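Local coordinates for protein DyP (Bjerkandera adusta, PDB 3VXJ) that probably uses a heme b cofactor and peroxide to oxidise dyes and phenolic compounds, and is captured here with 2,6-dimethoxyphenol bound, at residues I433-L436 with T437-A441; T35-K38 with T39-T43; K42-P46 with E47-S51. All coordinates share one frame; numbering follows the deposited sequence.

Overall arrangement
The three contacts gather at one side of the chain, their centres about 11 Å from each other and about 25 to 30 Å from the centre of the chain. Contacts 2 and 3 follow one another along helix 34-48, contact 3 running into the loop beyond, and share Lys-42 and Thr-43; contact 1 makes up the C-terminal helix 433-440 packed beside it. Between the two helices, Leu-41 CD2 comes within 3.5 Å of Leu-436 O, and Thr-437 CG2 lies 3.7 Å from Val-45 CB. Near the chain end, Lys-42 CE approaches Ala-441 O at 3.3 Å. All three lie away from the heme and 2,6-dimethoxyphenol pockets and join helices 34-48 and 433-440 to strand 65-71.

Contact 1 (I433-L436 with T437-A441)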
loop_
_atom_site.group_PDB
_atom_site.type_symbol
_atom_site.label_atom_id
_atom_site.label_comp_id
_atom_site.label_asym_id
_atom_site.label_seq_id
_atom_site.Cartn_x
_atom_site.Cartn_y
_atom_site.Cartn_z
ATOM N N ILE A 433 7.774 19.441 5.405
ATOM C CA ILE A 433 7.147 20.185 6.484
ATOM C C ILE A 433 7.356 21.692 6.278
ATOM O O ILE A 433 6.414 22.480 6.433
ATOM C CB ILE A 433 7.618 19.666 7.863
ATOM C CG1 ILE A 433 7.139 18.211 8.052
ATOM C CG2 ILE A 433 7.113 20.563 9.007
ATOM C CD1 ILE A 433 7.611 17.544 9.327
ATOM N N SER A 434 8.570 22.087 5.894
ATOM C CA SER A 434 8.846 23.492 5.602
ATOM C C SER A 434 8.014 23.981 4.416
ATOM O O SER A 434 7.493 25.091 4.445
ATOM C CB SER A 434 10.348 23.734 5.382
ATOM O OG SER A 434 10.841 22.988 4.285
ATOM N N ALA A 435 7.849 23.148 3.384
ATOM C CA ALA A 435 7.062 23.566 2.223
ATOM C C ALA A 435 5.595 23.804 2.568
ATOM O O ALA A 435 4.947 24.657 1.965
ATOM C CB ALA A 435 7.194 22.574 1.085
ATOM N N LEU A 436 5.076 23.063 3.546
ATOM C CA LEU A 436 3.701 23.277 3.989
ATOM C C LEU A 436 3.437 24.726 4.381
ATOM O O LEU A 436 2.415 25.302 4.009
ATOM C CB LEU A 436 3.350 22.350 5.149
ATOM C CG LEU A 436 3.091 20.883 4.799
ATOM C CD1 LEU A 436 2.901 20.094 6.073
ATOM C CD2 LEU A 436 1.878 20.716 3.891
ATOM N N THR A 437 4.366 25.314 5.128
ATOM C CA THR A 437 4.186 26.684 5.601
ATOM C C THR A 437 4.816 27.744 4.692
ATOM O O THR A 437 4.252 28.832 4.533
ATOM C CB THR A 437 4.655 26.852 7.070
ATOM O OG1 THR A 437 6.052 26.549 7.179
ATOM C CG2 THR A 437 3.855 25.922 7.978
ATOM N N ALA A 438 5.965 27.428 4.093
ATOM C CA ALA A 438 6.708 28.398 3.277
ATOM C C ALA A 438 6.160 28.530 1.858
ATOM O O ALA A 438 6.342 29.565 1.213
ATOM C CB ALA A 438 8.195 28.053 3.244
ATOM N N THR A 439 5.485 27.490 1.379
ATOM C CA THR A 439 4.967 27.476 0.008
ATOM C C THR A 439 3.454 27.323 -0.023
ATOM O O THR A 439 2.749 28.221 -0.501
ATOM C CB THR A 439 5.628 26.374 -0.848
ATOM O OG1 THR A 439 7.048 26.550 -0.828
ATOM C CG2 THR A 439 5.137 26.437 -2.291
ATOM N N ILE A 440 2.945 26.209 0.500
ATOM C CA ILE A 440 1.511 25.921 0.401
ATOM C C ILE A 440 0.690 27.017 1.085
ATOM O O ILE A 440 -0.360 27.436 0.576
ATOM C CB ILE A 440 1.136 24.525 0.985
ATOM C CG1 ILE A 440 1.951 23.397 0.328
ATOM C CG2 ILE A 440 -0.366 24.268 0.847
ATOM C CD1 ILE A 440 1.920 23.354 -1.207
ATOM N N ALA A 441 1.184 27.489 2.227
ATOM C CA ALA A 441 0.483 28.486 3.030
ATOM C C ALA A 441 0.926 29.930 2.779
ATOM O O ALA A 441 0.481 30.846 3.482
ATOM C CB ALA A 441 0.619 28.148 4.500
#
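Ile-440 lies back over Leu-436 and Ala-435 near the C-terminal end of helix 433-440. Its CB rests 3.4 Å from Leu-436 O. One bond further out, CG1 lies 3.6 Å from Ala-435 O and 4.1 Å from Leu-436 CA; chi1 of -55° sets this branch beside the backbone N and opposite the carbonyl carbon, which turns it back along the helix. The same CG1 meets Leu-436 CD2 loosely, at 4.5 Å. The Ile-440 side chain also packs on Leu-79 and, together with Leu-436, on Phe-71 of strand 65-71.

The backbone under it widens into a pi-type turn, as the bonding of Ala-435 O demonstrates. That oxygen accepts from Thr-439 N at 2.9 Å, the usual four-residue step, and also from Ile-440 N, five residues on, in the straighter bond (N-H...O angle 167°). A weak bond from Ala-441 N to Leu-436 O repeats the longer step. Earlier, Ser-434 O takes Ala-438 N at 2.8 Å, with a weak addition from Thr-437 OG1 at 3.4 Å.

Besides strand 65-71, the helix lies against helix 34-48, where Ile-433, Leu-436 and Thr-437 all touch Val-45.

Contact 2 (T35-K38 with T39-T43); sequences TSFK and TALKT
Helix 34-48 of the DyP dimeric alpha+beta barrel domain brings Phe-37 and Leu-41 together one turn apart. Leu-41 CD2 approaches the ring of Phe-37 at CE2, 4.0 Å away, and the two side chains meet at a slant. The four-residue spacing puts both on one side of the helix, and with CG anti to the backbone N in each (chi1 -180° for Phe-37 and -172° for Leu-41) the ring and the leucine branch can meet. Phe-37 O accepts from Leu-41 N at 2.8 Å, and the three neighbouring i to i+4 bonds, from Thr-39, Ala-40 and Lys-42, show the turn to be regular.

That apolar side faces the sheet. Phe-37 lies on Phe-71 and Leu-41 on Leu-69, both of strand 65-71; the Phe-37 ring also meets that of Phe-142 of helix 128-142. The helix follows strand 23-31 in a sheet of order 65-71, 119-125, 23-31, 146-155, the ferredoxin-like arrangement expected of such a domain.

Elsewhere on the helix, Thr-39 holds its methyl CG2 3.3 Å from Ser-36 O and 3.5 Å from Thr-35 O. Its own carbonyl oxygen is gripped twice by Thr-43: N and OG1 each stand 3.1 Å from Thr-39 O, on opposite faces of the carbonyl plane. The extended chain of Lys-38 delivers NZ to Leu-79 O and, in a salt bridge, to the terminal carboxylate of Ala-442.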
loop_
_atom_site.group_PDB
_atom_site.type_symbol
_atom_site.label_atom_id
_atom_site.label_comp_id
_atom_site.label_asym_id
_atom_site.label_seq_id
_atom_site.Cartn_x
_atom_site.Cartn_y
_atom_site.Cartn_z
ATOM N N THR A 35 -7.551 31.761 1.975
ATOM C CA THR A 35 -6.853 32.629 2.931
ATOM C C THR A 35 -6.981 32.084 4.350
ATOM O O THR A 35 -5.988 32.004 5.077
ATOM C CB THR A 35 -7.349 34.088 2.848
ATOM O OG1 THR A 35 -7.139 34.582 1.519
ATOM C CG2 THR A 35 -6.593 34.985 3.831
ATOM N N SER A 36 -8.193 31.681 4.725
ATOM C CA SER A 36 -8.437 31.143 6.059
ATOM C C SER A 36 -7.767 29.781 6.255
ATOM O O SER A 36 -7.241 29.497 7.333
ATOM C CB SER A 36 -9.935 31.084 6.350
ATOM O OG SER A 36 -10.504 32.380 6.248
ATOM N N PHE A 37 -7.763 28.955 5.212
ATOM C CA PHE A 37 -7.060 27.679 5.261
ATOM C C PHE A 37 -5.559 27.854 5.502
ATOM O O PHE A 37 -4.973 27.142 6.317
ATOM C CB PHE A 37 -7.287 26.867 3.982
ATOM C CG PHE A 37 -6.590 25.545 3.996
ATOM C CD1 PHE A 37 -7.203 24.435 4.567
ATOM C CD2 PHE A 37 -5.304 25.415 3.478
ATOM C CE1 PHE A 37 -6.550 23.204 4.593
ATOM C CE2 PHE A 37 -4.646 24.193 3.508
ATOM C CZ PHE A 37 -5.278 23.088 4.057
ATOM N N LYS A 38 -4.949 28.798 4.790
ATOM C CA LYS A 38 -3.511 29.015 4.872
ATOM C C LYS A 38 -3.059 29.469 6.255
ATOM O O LYS A 38 -2.059 28.975 6.757
ATOM C CB LYS A 38 -3.054 29.997 3.796
ATOM C CG LYS A 38 -3.118 29.398 2.395
ATOM C CD LYS A 38 -2.709 30.382 1.337
ATOM C CE LYS A 38 -2.900 29.754 -0.028
ATOM N NZ LYS A 38 -2.128 30.456 -1.072
ATOM N N THR A 39 -3.793 30.384 6.889
ATOM C CA THR A 39 -3.431 30.794 8.237
ATOM C C THR A 39 -3.669 29.662 9.242
ATOM O O THR A 39 -2.841 29.441 10.131
ATOM C CB THR A 39 -4.096 32.129 8.659
ATOM O OG1 THR A 39 -3.693 32.463 9.996
ATOM C CG2 THR A 39 -5.626 32.062 8.580
ATOM N N ALA A 40 -4.772 28.930 9.087
ATOM C CA ALA A 40 -4.995 27.737 9.917
ATOM C C ALA A 40 -3.843 26.732 9.756
ATOM O O ALA A 40 -3.405 26.128 10.732
ATOM C CB ALA A 40 -6.331 27.089 9.589
ATOM N N LEU A 41 -3.363 26.559 8.524
ATOM C CA LEU A 41 -2.277 25.620 8.247
ATOM C C LEU A 41 -0.980 26.026 8.942
ATOM O O LEU A 41 -0.286 25.179 9.506
ATOM C CB LEU A 41 -2.059 25.479 6.739
ATOM C CG LEU A 41 -1.078 24.383 6.313
ATOM C CD1 LEU A 41 -1.550 23.020 6.803
ATOM C CD2 LEU A 41 -0.909 24.365 4.812
ATOM N N LYS A 42 -0.662 27.318 8.908
ATOM C CA LYS A 42 0.520 27.835 9.590
ATOM C C LYS A 42 0.447 27.632 11.104
ATOM O O LYS A 42 1.472 27.424 11.745
ATOM C CB LYS A 42 0.756 29.302 9.230
ATOM C CG LYS A 42 1.313 29.488 7.823
ATOM C CD LYS A 42 1.360 30.953 7.405
ATOM C CE LYS A 42 2.326 31.157 6.248
ATOM N NZ LYS A 42 2.368 32.571 5.765
ATOM N N THR A 43 -0.761 27.689 11.662
ATOM C CA THR A 43 -0.998 27.362 13.068
ATOM C C THR A 43 -0.814 25.866 13.322
ATOM O O THR A 43 -0.192 25.451 14.304
ATOM C CB THR A 43 -2.440 27.738 13.484
ATOM O OG1 THR A 43 -2.661 29.131 13.241
ATOM C CG2 THR A 43 -2.674 27.449 14.952
#

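Contact 3 (K42-P46 with E47-S51)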
loop_
_atom_site.group_PDB
_atom_site.type_symbol
_atom_site.label_atom_id
_atom_site.label_comp_id
_atom_site.label_asym_id
_atom_site.label_seq_id
_atom_site.Cartn_x
_atom_site.Cartn_y
_atom_site.Cartn_z
ATOM N N LYS A 42 -0.662 27.318 8.908
ATOM C CA LYS A 42 0.520 27.835 9.590
ATOM C C LYS A 42 0.447 27.632 11.104
ATOM O O LYS A 42 1.472 27.424 11.745
ATOM C CB LYS A 42 0.756 29.302 9.230
ATOM C CG LYS A 42 1.313 29.488 7.823
ATOM C CD LYS A 42 1.360 30.953 7.405
ATOM C CE LYS A 42 2.326 31.157 6.248
ATOM N NZ LYS A 42 2.368 32.571 5.765
ATOM N N THR A 43 -0.761 27.689 11.662
ATOM C CA THR A 43 -0.998 27.362 13.068
ATOM C C THR A 43 -0.814 25.866 13.322
ATOM O O THR A 43 -0.192 25.451 14.304
ATOM C CB THR A 43 -2.440 27.738 13.484
ATOM O OG1 THR A 43 -2.661 29.131 13.241
ATOM C CG2 THR A 43 -2.674 27.449 14.952
ATOM N N TYR A 44 -1.376 25.065 12.429
ATOM C CA TYR A 44 -1.462 23.623 12.607
ATOM C C TYR A 44 -0.121 22.894 12.478
ATOM O O TYR A 44 0.198 22.025 13.290
ATOM C CB TYR A 44 -2.479 23.060 11.610
ATOM C CG TYR A 44 -2.875 21.633 11.883
ATOM C CD1 TYR A 44 -3.783 21.334 12.895
ATOM C CD2 TYR A 44 -2.349 20.584 11.128
ATOM C CE1 TYR A 44 -4.150 20.027 13.155
ATOM C CE2 TYR A 44 -2.701 19.271 11.378
ATOM C CZ TYR A 44 -3.604 18.999 12.390
ATOM O OH TYR A 44 -3.962 17.702 12.651
ATOM N N VAL A 45 0.669 23.261 11.473
ATOM C CA VAL A 45 1.840 22.461 11.098
ATOM C C VAL A 45 2.864 22.267 12.229
ATOM O O VAL A 45 3.187 21.125 12.553
ATOM C CB VAL A 45 2.488 22.960 9.780
ATOM C CG1 VAL A 45 3.845 22.282 9.532
ATOM C CG2 VAL A 45 1.562 22.711 8.619
ATOM N N PRO A 46 3.345 23.364 12.855
ATOM C CA PRO A 46 4.353 23.172 13.903
ATOM C C PRO A 46 3.841 22.374 15.098
ATOM O O PRO A 46 4.632 21.745 15.801
ATOM C CB PRO A 46 4.697 24.608 14.342
ATOM C CG PRO A 46 3.547 25.436 13.886
ATOM C CD PRO A 46 3.060 24.795 12.631
ATOM N N GLU A 47 2.527 22.393 15.314
ATOM C CA GLU A 47 1.904 21.721 16.455
ATOM C C GLU A 47 1.653 20.228 16.251
ATOM O O GLU A 47 1.759 19.443 17.194
ATOM C CB GLU A 47 0.580 22.408 16.828
ATOM C CG GLU A 47 0.704 23.879 17.223
ATOM C CD GLU A 47 1.798 24.145 18.249
ATOM O OE1 GLU A 47 1.792 23.508 19.327
ATOM O OE2 GLU A 47 2.667 25.006 17.977
ATOM N N ARG A 48 1.316 19.849 15.022
ATOM C CA ARG A 48 0.712 18.540 14.765
ATOM C C ARG A 48 1.377 17.663 13.706
ATOM O O ARG A 48 1.220 16.443 13.736
ATOM C CB ARG A 48 -0.766 18.712 14.400
ATOM C CG ARG A 48 -1.623 19.335 15.505
ATOM C CD ARG A 48 -1.928 18.342 16.615
ATOM N NE ARG A 48 -2.856 18.907 17.591
ATOM C CZ ARG A 48 -2.576 19.130 18.871
ATOM N NH1 ARG A 48 -1.383 18.819 19.365
ATOM N NH2 ARG A 48 -3.501 19.653 19.663
ATOM N N ILE A 49 2.080 18.264 12.750
ATOM C CA ILE A 49 2.604 17.469 11.632
ATOM C C ILE A 49 3.875 16.737 12.052
ATOM O O ILE A 49 4.869 17.360 12.437
ATOM C CB ILE A 49 2.802 18.300 10.345
ATOM C CG1 ILE A 49 1.452 18.848 9.832
ATOM C CG2 ILE A 49 3.517 17.464 9.264
ATOM C CD1 ILE A 49 0.456 17.810 9.278
ATOM N N THR A 50 3.822 15.413 11.964
ATOM C CA THR A 50 4.834 14.530 12.524
ATOM C C THR A 50 5.915 14.147 11.519
ATOM O O THR A 50 5.619 13.563 10.468
ATOM C CB THR A 50 4.159 13.262 13.075
ATOM O OG1 THR A 50 3.007 13.638 13.844
ATOM C CG2 THR A 50 5.121 12.485 13.947
ATOM N N SER A 51 7.160 14.469 11.857
ATOM C CA SER A 51 8.310 14.173 11.016
ATOM C C SER A 51 8.834 12.747 11.181
ATOM O O SER A 51 8.522 12.062 12.163
ATOM C CB SER A 51 9.449 15.144 11.331
ATOM O OG SER A 51 10.004 14.866 12.611
HETATM O O HOH W 1 0.994 27.055 16.182
HETATM O O HOH W 2 5.773 19.970 12.466
#
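Val-45 O gathers several donors where helix 34-48 comes to its end. Ile-49 N donates to Val-45 O at 3.1 Å. A water gives a second bond to Val-45 O at 2.8 Å, and a weak, longer one comes from the backbone N of Arg-48. The same water also donates to Ile-49 O, so it ties the last turn to the first residue that leaves helical geometry. Tyr-44 O is shared too: Arg-48 N bonds to it at 3.0 Å, and Glu-47 N contributes a weak bond. Pro-46 has no N-H to give to the preceding turn, and the helix is kinked there.

Among the side chains, Tyr-44 and Arg-48 carry the main contact. Arg-48 CB sits over one face of the Tyr-44 ring, 3.7 Å from its centroid and 21° off the normal, a CH-pi contact; Arg-48 CG follows toward the rim, 3.5 Å from Tyr-44 CE1. CB and CG are the atoms over the ring, so the tyrosine meets the aliphatic part of the arginine; the guanidinium plane is turned 89° from the ring. Arg-48 NE is engaged by Asp-137 of helix 128-142 in a salt bridge.

Ile-49 CD1 comes to the ring edge, 4.1 Å from Tyr-44 CE2, while Ile-49 CG1 packs at 4.1 Å against Val-45 CG2. Tyr-44 packs on Val-67 and Ile-49 on Val-67 and Leu-69 of strand 65-71, while Val-45 faces helix 433-440.

On the exposed side a bend at chi2 (-49°) brings Glu-47 OE2 back along the helix to a second water, which donates to it and, at 2.7 Å, to Thr-43 O. The chemistry therefore divides: apolar contacts make up the buried side, whereas two waters serve carbonyl oxygens around the kinked end, and the Asp-137 bridge probably steadies Arg-48 across the tyrosine face.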